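Local coordinates for protein O-methyltransferase family 2 (Planctopirus limnophila, PDB 5I2H) that probably transfers methyl groups from S-adenosyl-L-methionine to hydroxyl oxygens of small molecules, and is captured here with the flavone apigenin bound, at residues 41-46 against 88-93; 174-179 against 212-217; 230-235 against 250-255; 279-284 against 336-341. All blocks are in the same frame, centred on the assembly; numbering follows the deposited sequence.

Contact 1. Residues 41-46 against 88-93; sequences HVFDIL and IDLTPL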
loop_
_atom_site.group_PDB
_atom_site.type_symbol
_atom_site.label_atom_id
_atom_site.label_comp_id
_atom_site.label_asym_id
_atom_site.label_seq_id
_atom_site.Cartn_x
_atom_site.Cartn_y
_atom_site.Cartn_z
ATOM N N HIS A 41 -17.967 -3.033 -10.259
ATOM C CA HIS A 41 -18.721 -1.871 -10.736
ATOM C C HIS A 41 -19.256 -1.004 -9.591
ATOM O O HIS A 41 -20.281 -0.330 -9.757
ATOM C CB HIS A 41 -19.908 -2.250 -11.644
ATOM C CG HIS A 41 -19.723 -3.481 -12.485
ATOM N ND1 HIS A 41 -19.050 -3.472 -13.690
ATOM C CD2 HIS A 41 -20.196 -4.745 -12.331
ATOM C CE1 HIS A 41 -19.089 -4.681 -14.226
ATOM N NE2 HIS A 41 -19.776 -5.475 -13.420
ATOM N N VAL A 42 -18.558 -0.985 -8.438
ATOM C CA VAL A 42 -19.065 -0.301 -7.241
ATOM C C VAL A 42 -19.392 1.162 -7.527
ATOM O O VAL A 42 -20.434 1.679 -7.102
ATOM C CB VAL A 42 -18.046 -0.417 -6.095
ATOM C CG1 VAL A 42 -18.514 0.363 -4.887
ATOM C CG2 VAL A 42 -17.871 -1.857 -5.741
ATOM N N PHE A 43 -18.474 1.871 -8.188
ATOM C CA PHE A 43 -18.615 3.321 -8.329
ATOM C C PHE A 43 -19.670 3.672 -9.361
ATOM O O PHE A 43 -20.469 4.589 -9.147
ATOM C CB PHE A 43 -17.262 3.925 -8.678
ATOM C CG PHE A 43 -16.197 3.539 -7.686
ATOM C CD1 PHE A 43 -16.236 4.050 -6.394
ATOM C CD2 PHE A 43 -15.237 2.595 -8.014
ATOM C CE1 PHE A 43 -15.280 3.662 -5.440
ATOM C CE2 PHE A 43 -14.292 2.188 -7.068
ATOM C CZ PHE A 43 -14.311 2.737 -5.784
ATOM N N ASP A 44 -19.726 2.912 -10.449
ATOM C CA ASP A 44 -20.770 3.168 -11.424
ATOM C C ASP A 44 -22.145 2.886 -10.828
ATOM O O ASP A 44 -23.119 3.594 -11.141
ATOM C CB ASP A 44 -20.511 2.334 -12.677
ATOM C CG ASP A 44 -19.243 2.757 -13.423
ATOM O OD1 ASP A 44 -18.967 3.965 -13.518
ATOM O OD2 ASP A 44 -18.502 1.870 -13.896
ATOM N N ILE A 45 -22.247 1.882 -9.952
ATOM C CA ILE A 45 -23.533 1.585 -9.330
ATOM C C ILE A 45 -23.940 2.705 -8.376
ATOM O O ILE A 45 -25.049 3.246 -8.457
ATOM C CB ILE A 45 -23.481 0.224 -8.624
ATOM C CG1 ILE A 45 -23.421 -0.886 -9.675
ATOM C CG2 ILE A 45 -24.672 0.068 -7.677
ATOM C CD1 ILE A 45 -23.147 -2.260 -9.104
ATOM N N LEU A 46 -23.040 3.096 -7.474
ATOM C CA LEU A 46 -23.435 4.072 -6.469
ATOM C C LEU A 46 -23.578 5.473 -7.051
ATOM O O LEU A 46 -24.299 6.306 -6.477
ATOM C CB LEU A 46 -22.437 4.044 -5.311
ATOM C CG LEU A 46 -22.655 2.879 -4.330
ATOM C CD1 LEU A 46 -21.454 2.771 -3.419
ATOM C CD2 LEU A 46 -23.900 3.078 -3.483
ATOM N N ILE A 88 -25.114 4.752 1.835
ATOM C CA ILE A 88 -23.737 4.787 1.345
ATOM C C ILE A 88 -23.725 5.557 0.028
ATOM O O ILE A 88 -24.499 5.242 -0.885
ATOM C CB ILE A 88 -23.173 3.368 1.158
ATOM C CG1 ILE A 88 -23.256 2.570 2.475
ATOM C CG2 ILE A 88 -21.732 3.421 0.625
ATOM C CD1 ILE A 88 -23.270 1.074 2.271
ATOM N N ASP A 89 -22.847 6.552 -0.078
ATOM C CA ASP A 89 -22.750 7.385 -1.280
ATOM C C ASP A 89 -21.299 7.556 -1.727
ATOM O O ASP A 89 -20.362 7.332 -0.965
ATOM C CB ASP A 89 -23.374 8.763 -1.036
ATOM C CG ASP A 89 -23.749 9.488 -2.320
ATOM O OD1 ASP A 89 -23.641 8.901 -3.437
ATOM O OD2 ASP A 89 -24.166 10.654 -2.198
ATOM N N LEU A 90 -21.118 7.998 -2.975
ATOM C CA LEU A 90 -19.783 8.387 -3.422
ATOM C C LEU A 90 -19.384 9.718 -2.807
ATOM O O LEU A 90 -20.227 10.585 -2.571
ATOM C CB LEU A 90 -19.726 8.521 -4.946
ATOM C CG LEU A 90 -20.096 7.300 -5.768
ATOM C CD1 LEU A 90 -19.906 7.611 -7.273
ATOM C CD2 LEU A 90 -19.240 6.101 -5.331
ATOM N N THR A 91 -18.071 9.887 -2.567
ATOM C CA THR A 91 -17.508 11.210 -2.368
ATOM C C THR A 91 -17.225 11.849 -3.726
ATOM O O THR A 91 -17.145 11.161 -4.746
ATOM C CB THR A 91 -16.203 11.141 -1.581
ATOM O OG1 THR A 91 -15.280 10.415 -2.383
ATOM C CG2 THR A 91 -16.390 10.406 -0.236
ATOM N N PRO A 92 -17.044 13.165 -3.759
ATOM C CA PRO A 92 -16.679 13.801 -5.029
ATOM C C PRO A 92 -15.437 13.202 -5.649
ATOM O O PRO A 92 -15.375 13.048 -6.871
ATOM C CB PRO A 92 -16.475 15.275 -4.637
ATOM C CG PRO A 92 -17.393 15.465 -3.462
ATOM C CD PRO A 92 -17.381 14.150 -2.714
ATOM N N LEU A 93 -14.455 12.827 -4.827
ATOM C CA LEU A 93 -13.239 12.234 -5.360
ATOM C C LEU A 93 -13.545 10.980 -6.183
ATOM O O LEU A 93 -13.042 10.832 -7.298
ATOM C CB LEU A 93 -12.284 11.931 -4.212
ATOM C CG LEU A 93 -10.920 11.359 -4.548
ATOM C CD1 LEU A 93 -10.098 12.459 -5.200
ATOM C CD2 LEU A 93 -10.244 10.820 -3.265
HETATM O O HOH W 1 -24.920 8.935 -5.746
#
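Leu90 is one of two leucines, with Leu46, that join strand 88-90 to helix 42-46. Its CB leaves the strand with CG anti to its own carbonyl carbon (chi1 -58°), and this turns the branched end to the helix. CG is the first atom to meet it, 4.0 Å from Leu46 CB. The two methyls then part. CD1 reaches the helix backbone, 3.6 Å from Phe43 O. CD2 wedges between two side chains: it lies 3.8 Å from Phe43 CD1, in the plane of the ring at its edge, and also touches Leu46 CB. An alanine here would remove CG and both methyls, and would probably loosen the packing of strand against helix at Phe43 and Leu46.

Leu46 continues the apolar layer toward Ile88. Its CD2 comes 3.4 Å from Ile88 O, while its CD1 touches Ile88 CG2 at 4.1 Å, the two side chains crossing obliquely. At the polar margin one water joins the segments. It donates to Leu46 O at 2.8 Å and to Asp89 OD1 at 2.6 Å. That carboxylate oxygen also accepts a weak bond from Leu90 N and forms a salt bridge with Arg95, so it is well fixed.

Leu80 of strand 80-82 and Leu74 of helix 64-76 extend the same core. Strands 80-82 and 88-90 form an antiparallel hairpin beside a bundle of short helices. This is the winged-helix arrangement expected of the dimerisation domain of O-methyltransferases.

Contact 2. Residues 174-179 against 212-217; sequences PRFADV and MAVLQK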
loop_
_atom_site.group_PDB
_atom_site.type_symbol
_atom_site.label_atom_id
_atom_site.label_comp_id
_atom_site.label_asym_id
_atom_site.label_seq_id
_atom_site.Cartn_x
_atom_site.Cartn_y
_atom_site.Cartn_z
ATOM N N PRO A 174 5.090 -6.599 25.685
ATOM C CA PRO A 174 5.573 -5.730 26.780
ATOM C C PRO A 174 4.600 -4.610 27.134
ATOM O O PRO A 174 4.399 -4.310 28.332
ATOM C CB PRO A 174 6.898 -5.174 26.235
ATOM C CG PRO A 174 7.392 -6.256 25.263
ATOM C CD PRO A 174 6.103 -6.762 24.614
ATOM N N ARG A 175 4.011 -3.963 26.119
ATOM C CA ARG A 175 2.976 -2.966 26.372
ATOM C C ARG A 175 1.775 -3.601 27.054
ATOM O O ARG A 175 1.275 -3.099 28.069
ATOM C CB ARG A 175 2.534 -2.316 25.061
ATOM C CG ARG A 175 3.606 -1.589 24.329
ATOM C CD ARG A 175 4.093 -0.403 25.104
ATOM N NE ARG A 175 5.322 0.138 24.539
ATOM C CZ ARG A 175 5.974 1.143 25.104
ATOM N NH1 ARG A 175 5.500 1.674 26.233
ATOM N NH2 ARG A 175 7.081 1.609 24.553
ATOM N N PHE A 176 1.294 -4.707 26.492
ATOM C CA PHE A 176 0.134 -5.386 27.036
ATOM C C PHE A 176 0.299 -5.669 28.517
ATOM O O PHE A 176 -0.600 -5.378 29.319
ATOM C CB PHE A 176 -0.089 -6.697 26.284
ATOM C CG PHE A 176 -1.234 -7.500 26.822
ATOM C CD1 PHE A 176 -2.507 -7.292 26.354
ATOM C CD2 PHE A 176 -1.028 -8.460 27.781
ATOM C CE1 PHE A 176 -3.565 -8.025 26.856
ATOM C CE2 PHE A 176 -2.073 -9.201 28.304
ATOM C CZ PHE A 176 -3.344 -8.984 27.841
ATOM N N ALA A 177 1.430 -6.281 28.893
ATOM C CA ALA A 177 1.656 -6.572 30.303
ATOM C C ALA A 177 1.724 -5.279 31.117
ATOM O O ALA A 177 1.245 -5.224 32.263
ATOM C CB ALA A 177 2.920 -7.411 30.476
ATOM N N ASP A 178 2.313 -4.224 30.540
ATOM C CA ASP A 178 2.445 -2.979 31.273
ATOM C C ASP A 178 1.087 -2.360 31.588
ATOM O O ASP A 178 0.919 -1.730 32.648
ATOM C CB ASP A 178 3.320 -2.007 30.474
ATOM C CG ASP A 178 3.567 -0.708 31.211
ATOM O OD1 ASP A 178 4.170 -0.743 32.303
ATOM O OD2 ASP A 178 3.139 0.347 30.693
ATOM N N VAL A 179 0.107 -2.501 30.700
ATOM C CA VAL A 179 -1.174 -1.817 30.921
ATOM C C VAL A 179 -2.258 -2.712 31.507
ATOM O O VAL A 179 -3.328 -2.196 31.866
ATOM C CB VAL A 179 -1.719 -1.155 29.640
ATOM C CG1 VAL A 179 -0.668 -0.196 29.068
ATOM C CG2 VAL A 179 -2.150 -2.207 28.615
HETATM N N MSE A 212 3.185 -15.112 28.895
HETATM C CA MSE A 212 4.522 -15.156 29.481
HETATM C C MSE A 212 4.955 -13.766 29.972
HETATM O O MSE A 212 5.537 -13.663 31.054
HETATM C CB MSE A 212 5.543 -15.724 28.499
HETATM C CG MSE A 212 5.199 -17.151 28.117
HETATM SE SE MSE A 212 6.273 -17.645 26.601
HETATM C CE MSE A 212 5.116 -19.153 26.089
ATOM N N ALA A 213 4.668 -12.702 29.209
ATOM C CA ALA A 213 4.982 -11.361 29.702
ATOM C C ALA A 213 4.213 -11.053 30.986
ATOM O O ALA A 213 4.785 -10.537 31.958
ATOM C CB ALA A 213 4.700 -10.318 28.623
ATOM N N VAL A 214 2.908 -11.351 31.010
ATOM C CA VAL A 214 2.138 -11.091 32.226
ATOM C C VAL A 214 2.735 -11.852 33.406
ATOM O O VAL A 214 2.866 -11.314 34.519
ATOM C CB VAL A 214 0.659 -11.459 31.991
ATOM C CG1 VAL A 214 -0.127 -11.462 33.309
ATOM C CG2 VAL A 214 0.053 -10.465 30.998
ATOM N N LEU A 215 3.142 -13.100 33.182
ATOM C CA LEU A 215 3.696 -13.873 34.296
ATOM C C LEU A 215 5.029 -13.311 34.785
ATOM O O LEU A 215 5.338 -13.448 35.978
ATOM C CB LEU A 215 3.887 -15.343 33.905
ATOM C CG LEU A 215 2.604 -16.139 33.634
ATOM C CD1 LEU A 215 2.951 -17.619 33.302
ATOM C CD2 LEU A 215 1.594 -16.037 34.789
ATOM N N GLN A 216 5.854 -12.725 33.897
ATOM C CA GLN A 216 7.054 -12.041 34.390
ATOM C C GLN A 216 6.697 -10.800 35.196
ATOM O O GLN A 216 7.387 -10.468 36.175
ATOM C CB GLN A 216 7.990 -11.665 33.239
ATOM C CG GLN A 216 8.567 -12.850 32.482
ATOM C CD GLN A 216 9.692 -12.402 31.587
ATOM O OE1 GLN A 216 9.810 -11.206 31.295
ATOM N NE2 GLN A 216 10.545 -13.339 31.160
ATOM N N LYS A 217 5.634 -10.108 34.820
ATOM C CA LYS A 217 5.240 -8.922 35.564
ATOM C C LYS A 217 4.651 -9.278 36.924
ATOM O O LYS A 217 4.810 -8.521 37.890
ATOM C CB LYS A 217 4.225 -8.122 34.764
ATOM C CG LYS A 217 3.735 -6.900 35.541
ATOM C CD LYS A 217 3.191 -5.863 34.655
ATOM C CE LYS A 217 3.274 -4.504 35.376
ATOM N NZ LYS A 217 4.676 -3.947 35.421
HETATM O O HOH W 2 6.081 -3.231 32.606
#
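The backbones of helices 174-179 and 212-217 come nearest where small residues meet. The CB atoms of Ala177 and Ala213 lie 3.9 Å apart. The alanine side chains let the backbones come close: the nearest CA atoms, of Ala177 and Val214, are 4.9 Å apart. The segment axes pass at 8.6 Å and cross at -46°. Val214 closes one flank. Its CG2, anti to the carbonyl carbon, sits at the edge of the Phe176 ring and near its plane, 3.7 Å from Phe176 CE2. Phe176 reaches it with CG anti to its own backbone N (chi1 177°). The ring also stacks edge-to-face with His300 and with Tyr210, so it is held on several sides within the core.

The other flank is looser and faces solvent. Lys217 lies along it, extended to CE and bent only at its last torsion (chi4 75°). Its CD passes 3.1 Å from Ala177 O, a short approach. The charged tip does not pair directly: Lys217 NZ stays 4.5 Å from Asp178 OD1, beyond salt-bridge range. A water bridges them instead, donating to Asp178 OD1 and accepting from Lys217 NZ at 3.2 Å. Attraction between the charges is probably modest.

Helix 209-217 follows strand 199-203, the central strand of the parallel part of the sheet. The contact thus packs the long helix 154-179 against the first helix of a Rossmann-like class I methyltransferase fold.

Contact 3. Residues 230-235 against 250-255; sequences EVLKIA and LHAGDM. With EDO (1,2-ethanediol), chain F.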
loop_
_atom_site.group_PDB
_atom_site.type_symbol
_atom_site.label_atom_id
_atom_site.label_comp_id
_atom_site.label_asym_id
_atom_site.label_seq_id
_atom_site.Cartn_x
_atom_site.Cartn_y
_atom_site.Cartn_z
ATOM N N GLU A 230 0.116 -28.796 17.942
ATOM C CA GLU A 230 1.222 -28.325 17.110
ATOM C C GLU A 230 1.691 -26.941 17.540
ATOM O O GLU A 230 2.871 -26.602 17.390
ATOM C CB GLU A 230 0.799 -28.292 15.630
ATOM C CG GLU A 230 0.019 -29.522 15.136
ATOM C CD GLU A 230 -1.489 -29.481 15.468
ATOM O OE1 GLU A 230 -1.847 -29.341 16.646
ATOM O OE2 GLU A 230 -2.323 -29.606 14.546
ATOM N N VAL A 231 0.781 -26.128 18.068
ATOM C CA VAL A 231 1.128 -24.776 18.487
ATOM C C VAL A 231 1.756 -24.774 19.883
ATOM O O VAL A 231 2.685 -24.004 20.164
ATOM C CB VAL A 231 -0.137 -23.904 18.431
ATOM C CG1 VAL A 231 0.142 -22.580 19.029
ATOM C CG2 VAL A 231 -0.622 -23.776 16.985
ATOM N N LEU A 232 1.277 -25.651 20.770
ATOM C CA LEU A 232 1.796 -25.710 22.130
ATOM C C LEU A 232 3.278 -26.067 22.182
ATOM O O LEU A 232 3.937 -25.776 23.185
ATOM C CB LEU A 232 0.987 -26.717 22.937
ATOM C CG LEU A 232 -0.469 -26.299 23.088
ATOM C CD1 LEU A 232 -1.235 -27.403 23.834
ATOM C CD2 LEU A 232 -0.592 -24.934 23.779
ATOM N N LYS A 233 3.807 -26.708 21.137
ATOM C CA LYS A 233 5.236 -27.004 21.102
ATOM C C LYS A 233 6.050 -25.723 21.153
ATOM O O LYS A 233 7.117 -25.676 21.789
ATOM C CB LYS A 233 5.586 -27.785 19.834
ATOM C CG LYS A 233 4.885 -29.117 19.674
ATOM C CD LYS A 233 5.693 -30.290 20.208
ATOM C CE LYS A 233 4.909 -31.609 20.003
ATOM N NZ LYS A 233 5.586 -32.815 20.586
ATOM N N ILE A 234 5.594 -24.692 20.430
ATOM C CA ILE A 234 6.306 -23.414 20.432
ATOM C C ILE A 234 6.214 -22.777 21.809
ATOM O O ILE A 234 7.214 -22.277 22.340
ATOM C CB ILE A 234 5.766 -22.465 19.342
ATOM C CG1 ILE A 234 6.207 -22.918 17.954
ATOM C CG2 ILE A 234 6.288 -21.080 19.539
ATOM C CD1 ILE A 234 5.112 -23.614 17.206
ATOM N N ALA A 235 5.013 -22.789 22.406
ATOM C CA ALA A 235 4.856 -22.230 23.744
ATOM C C ALA A 235 5.791 -22.906 24.731
ATOM O O ALA A 235 6.358 -22.238 25.591
ATOM C CB ALA A 235 3.416 -22.363 24.239
ATOM N N LEU A 250 0.264 -26.078 29.587
ATOM C CA LEU A 250 -0.098 -26.126 28.173
ATOM C C LEU A 250 -1.171 -27.192 27.995
ATOM O O LEU A 250 -0.930 -28.370 28.280
ATOM C CB LEU A 250 1.123 -26.445 27.304
ATOM C CG LEU A 250 2.353 -25.587 27.603
ATOM C CD1 LEU A 250 3.594 -26.081 26.798
ATOM C CD2 LEU A 250 2.079 -24.098 27.359
ATOM N N HIS A 251 -2.351 -26.779 27.542
ATOM C CA HIS A 251 -3.482 -27.678 27.356
ATOM C C HIS A 251 -3.919 -27.706 25.903
ATOM O O HIS A 251 -4.241 -26.654 25.324
ATOM C CB HIS A 251 -4.662 -27.264 28.224
ATOM C CG HIS A 251 -4.394 -27.390 29.675
ATOM N ND1 HIS A 251 -5.030 -28.322 30.460
ATOM C CD2 HIS A 251 -3.527 -26.747 30.482
ATOM C CE1 HIS A 251 -4.598 -28.205 31.706
ATOM N NE2 HIS A 251 -3.686 -27.254 31.745
ATOM N N ALA A 252 -3.956 -28.912 25.332
ATOM C CA ALA A 252 -4.487 -29.117 23.996
ATOM C C ALA A 252 -5.998 -29.201 24.091
ATOM O O ALA A 252 -6.548 -29.877 24.971
ATOM C CB ALA A 252 -3.913 -30.394 23.363
ATOM N N GLY A 253 -6.677 -28.502 23.202
ATOM C CA GLY A 253 -8.113 -28.607 23.229
ATOM C C GLY A 253 -8.715 -27.843 22.082
ATOM O O GLY A 253 -8.046 -27.045 21.407
ATOM N N ASP A 254 -9.983 -28.125 21.876
ATOM C CA ASP A 254 -10.809 -27.492 20.865
ATOM C C ASP A 254 -11.671 -26.487 21.618
ATOM O O ASP A 254 -12.503 -26.883 22.452
ATOM C CB ASP A 254 -11.652 -28.551 20.149
ATOM C CG ASP A 254 -12.619 -27.967 19.111
ATOM O OD1 ASP A 254 -13.001 -26.785 19.183
ATOM O OD2 ASP A 254 -13.036 -28.732 18.211
HETATM N N MSE A 255 -11.458 -25.197 21.347
HETATM C CA MSE A 255 -12.059 -24.150 22.194
HETATM C C MSE A 255 -13.596 -24.119 22.119
HETATM O O MSE A 255 -14.243 -23.562 23.009
HETATM C CB MSE A 255 -11.499 -22.764 21.841
HETATM C CG MSE A 255 -11.915 -22.252 20.462
HETATM SE SE MSE A 255 -10.859 -20.644 20.126
HETATM C CE MSE A 255 -11.511 -20.217 18.388
HETATM C C1 EDO F . -9.434 -23.994 18.718
HETATM O O1 EDO F . -10.427 -24.957 18.402
HETATM C C2 EDO F . -8.692 -24.408 19.969
HETATM O O2 EDO F . -7.604 -23.506 19.968
#
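Ethanediol O1 is gripped by two bonds. It accepts from Met255 N at 3.1 Å, with an N-H...O angle of 152°. Ethanediol O1 also donates a weak bond to Asp254 OD1 at 3.3 Å. Asp254 OD1 is itself held by Trp256 N. The diol carbon C1 lies 3.5 Å from CG of selenomethionine Met255. The molecule probably came from the crystallisation liquor.

The contact between the segments is apolar. Leu232, with CG anti to its carbonyl carbon, points its CD1 at the strand backbone, 3.4 Å from His251 C. The same methyl touches Ala252 CB at 4.0 Å. Leu250 answers from the strand with its two methyls split: CD1 rests 3.6 Å from Leu232 O, and CD2 lies 3.8 Å from Ala235 CB. Each leucine therefore packs partly on main chain.

Helix 230-235 runs almost antiparallel to strand 250-252, at 174°. It belongs to helix 229-241, the connection of a beta-alpha-beta crossover from strand 222-227 to strand 248-252. Ile225 of the first strand touches both leucines. Helix 154-179 packs on another side of the crossover helix, at Val231 and Ile234, while strand 248-252 is one of the two edge strands of the sheet within this chain.

Contact 4. Residues 279-284 against 336-341; sequences QCARLV and RGWIAG. With FMT (formic acid), chain H.
Trp338 of helix 336-341 and Cys280 of helix 279-284 are brought together by matching first torsions. In both, the gamma atom is anti to the carbonyl carbon (chi1 -64° for Trp338). The second torsion of Trp338 (chi2 -40°) turns one indole face to helix 279-284. Cys280 CB sits over that face as a CH-pi contact, 3.5 Å from the centroid of the Trp338 six-membered ring and 6° off its normal. Cys280 SG meets the same ring obliquely, 4.2 Å from its centroid. Toward the five-membered end, Ala281 CB lies 3.7 Å from Trp338 CD1. One turn on from Cys280, Val284 packs on the Trp338 backbone, its CG1 3.7 Å from Trp338 O. An alanine for Trp338 would remove the indole and would probably leave the two helices poorly joined at Cys280 and Ala281.

Arg282 holds a formic acid molecule, probably from the crystallisation liquor and present as formate, by two nearly straight bonds. NE donates to its O2 at 2.9 Å, NH2 to its O1 at 3.1 Å.

Tyr330 stacks edge-to-face on Trp338. Toward the sheet, Val284 of helix 277-289 packs on strand 296-301, and Ile339 of helix 332-341 rests on that strand and on strand 357-362.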
loop_
_atom_site.group_PDB
_atom_site.type_symbol
_atom_site.label_atom_id
_atom_site.label_comp_id
_atom_site.label_asym_id
_atom_site.label_seq_id
_atom_site.Cartn_x
_atom_site.Cartn_y
_atom_site.Cartn_z
ATOM N N GLN A 279 -20.131 -16.645 15.600
ATOM C CA GLN A 279 -19.064 -17.379 16.269
ATOM C C GLN A 279 -18.382 -16.506 17.323
ATOM O O GLN A 279 -17.998 -16.998 18.392
ATOM C CB GLN A 279 -18.065 -17.887 15.231
ATOM C CG GLN A 279 -18.535 -19.191 14.527
ATOM C CD GLN A 279 -19.757 -18.983 13.632
ATOM O OE1 GLN A 279 -20.793 -19.711 13.756
ATOM N NE2 GLN A 279 -19.665 -18.019 12.726
ATOM N N CYS A 280 -18.222 -15.206 17.045
ATOM C CA CYS A 280 -17.713 -14.309 18.084
ATOM C C CYS A 280 -18.621 -14.327 19.314
ATOM O O CYS A 280 -18.140 -14.442 20.445
ATOM C CB CYS A 280 -17.583 -12.886 17.536
ATOM S SG CYS A 280 -16.209 -12.732 16.405
ATOM N N ALA A 281 -19.945 -14.221 19.112
ATOM C CA ALA A 281 -20.841 -14.199 20.260
ATOM C C ALA A 281 -20.757 -15.514 21.026
ATOM O O ALA A 281 -20.783 -15.525 22.254
ATOM C CB ALA A 281 -22.279 -13.964 19.820
ATOM N N ARG A 282 -20.664 -16.629 20.293
ATOM C CA ARG A 282 -20.558 -17.949 20.906
ATOM C C ARG A 282 -19.297 -18.050 21.750
ATOM O O ARG A 282 -19.346 -18.504 22.905
ATOM C CB ARG A 282 -20.570 -19.027 19.807
ATOM C CG ARG A 282 -20.357 -20.475 20.312
ATOM C CD ARG A 282 -21.674 -21.196 20.658
ATOM N NE ARG A 282 -22.285 -20.549 21.795
ATOM C CZ ARG A 282 -22.003 -20.852 23.059
ATOM N NH1 ARG A 282 -21.107 -21.802 23.343
ATOM N NH2 ARG A 282 -22.607 -20.189 24.037
ATOM N N LEU A 283 -18.148 -17.601 21.204
ATOM C CA LEU A 283 -16.885 -17.754 21.935
ATOM C C LEU A 283 -16.881 -16.878 23.183
ATOM O O LEU A 283 -16.425 -17.305 24.253
ATOM C CB LEU A 283 -15.688 -17.425 21.030
ATOM C CG LEU A 283 -14.344 -17.815 21.648
ATOM C CD1 LEU A 283 -14.258 -19.303 22.004
ATOM C CD2 LEU A 283 -13.229 -17.453 20.681
ATOM N N VAL A 284 -17.406 -15.655 23.062
ATOM C CA VAL A 284 -17.466 -14.758 24.210
ATOM C C VAL A 284 -18.350 -15.353 25.301
ATOM O O VAL A 284 -17.985 -15.355 26.491
ATOM C CB VAL A 284 -17.962 -13.369 23.765
ATOM C CG1 VAL A 284 -18.326 -12.530 24.990
ATOM C CG2 VAL A 284 -16.862 -12.636 22.950
ATOM N N ARG A 336 -18.480 -4.535 22.280
ATOM C CA ARG A 336 -19.328 -4.258 23.440
ATOM C C ARG A 336 -20.702 -4.899 23.300
ATOM O O ARG A 336 -21.297 -5.313 24.304
ATOM C CB ARG A 336 -19.445 -2.750 23.666
ATOM C CG ARG A 336 -18.180 -2.130 24.232
ATOM C CD ARG A 336 -18.438 -0.750 24.802
ATOM N NE ARG A 336 -19.377 -0.860 25.925
ATOM C CZ ARG A 336 -19.842 0.150 26.649
ATOM N NH1 ARG A 336 -19.469 1.397 26.387
ATOM N NH2 ARG A 336 -20.695 -0.101 27.640
ATOM N N GLY A 337 -21.170 -5.089 22.067
ATOM C CA GLY A 337 -22.401 -5.835 21.857
ATOM C C GLY A 337 -22.295 -7.270 22.337
ATOM O O GLY A 337 -23.170 -7.761 23.052
ATOM N N TRP A 338 -21.185 -7.944 22.005
ATOM C CA TRP A 338 -20.992 -9.321 22.449
ATOM C C TRP A 338 -20.769 -9.388 23.951
ATOM O O TRP A 338 -21.254 -10.313 24.613
ATOM C CB TRP A 338 -19.818 -9.963 21.707
ATOM C CG TRP A 338 -20.087 -10.085 20.251
ATOM C CD1 TRP A 338 -21.276 -10.441 19.665
ATOM C CD2 TRP A 338 -19.182 -9.788 19.180
ATOM N NE1 TRP A 338 -21.151 -10.422 18.313
ATOM C CE2 TRP A 338 -19.885 -10.006 17.980
ATOM C CE3 TRP A 338 -17.837 -9.390 19.119
ATOM C CZ2 TRP A 338 -19.301 -9.825 16.732
ATOM C CZ3 TRP A 338 -17.271 -9.194 17.885
ATOM C CH2 TRP A 338 -17.999 -9.417 16.697
ATOM N N ILE A 339 -20.015 -8.428 24.491
ATOM C CA ILE A 339 -19.778 -8.347 25.926
ATOM C C ILE A 339 -21.098 -8.215 26.668
ATOM O O ILE A 339 -21.371 -8.953 27.633
ATOM C CB ILE A 339 -18.824 -7.173 26.223
ATOM C CG1 ILE A 339 -17.412 -7.527 25.720
ATOM C CG2 ILE A 339 -18.786 -6.870 27.712
ATOM C CD1 ILE A 339 -16.518 -6.343 25.547
ATOM N N ALA A 340 -21.947 -7.282 26.210
ATOM C CA ALA A 340 -23.240 -7.048 26.852
ATOM C C ALA A 340 -24.175 -8.235 26.681
ATOM O O ALA A 340 -24.999 -8.512 27.565
ATOM C CB ALA A 340 -23.900 -5.786 26.281
ATOM N N GLY A 341 -24.080 -8.939 25.549
ATOM C CA GLY A 341 -24.907 -10.113 25.366
ATOM C C GLY A 341 -24.520 -11.271 26.251
ATOM O O GLY A 341 -25.335 -12.163 26.475
HETATM C C FMT H . -24.308 -17.675 21.896
HETATM O O1 FMT H . -24.595 -18.066 23.059
HETATM O O2 FMT H . -24.030 -18.368 20.877
#

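The four contacts follow one another along the chain, each closing before the next opens. Contact 1 stands apart in the N-terminal dimerisation domain, its centre about 45, 46 and 33 Å from those of contacts 2, 3 and 4. Contacts 2, 3 and 4 belong to the Rossmann-like part, around one seven-stranded mixed sheet. Contacts 2 and 3 have centres about 20 Å apart and touch where Met212 CE meets Ala235 O. Contacts 3 and 4, with centres about 24 Å apart, meet through Met255 CE and Leu283 CD2. Helix 154-179 serves contact 2 and also supplies residues of the apigenin pocket. This fits an N-terminal unit probably for dimerisation and a core probably for methyl transfer.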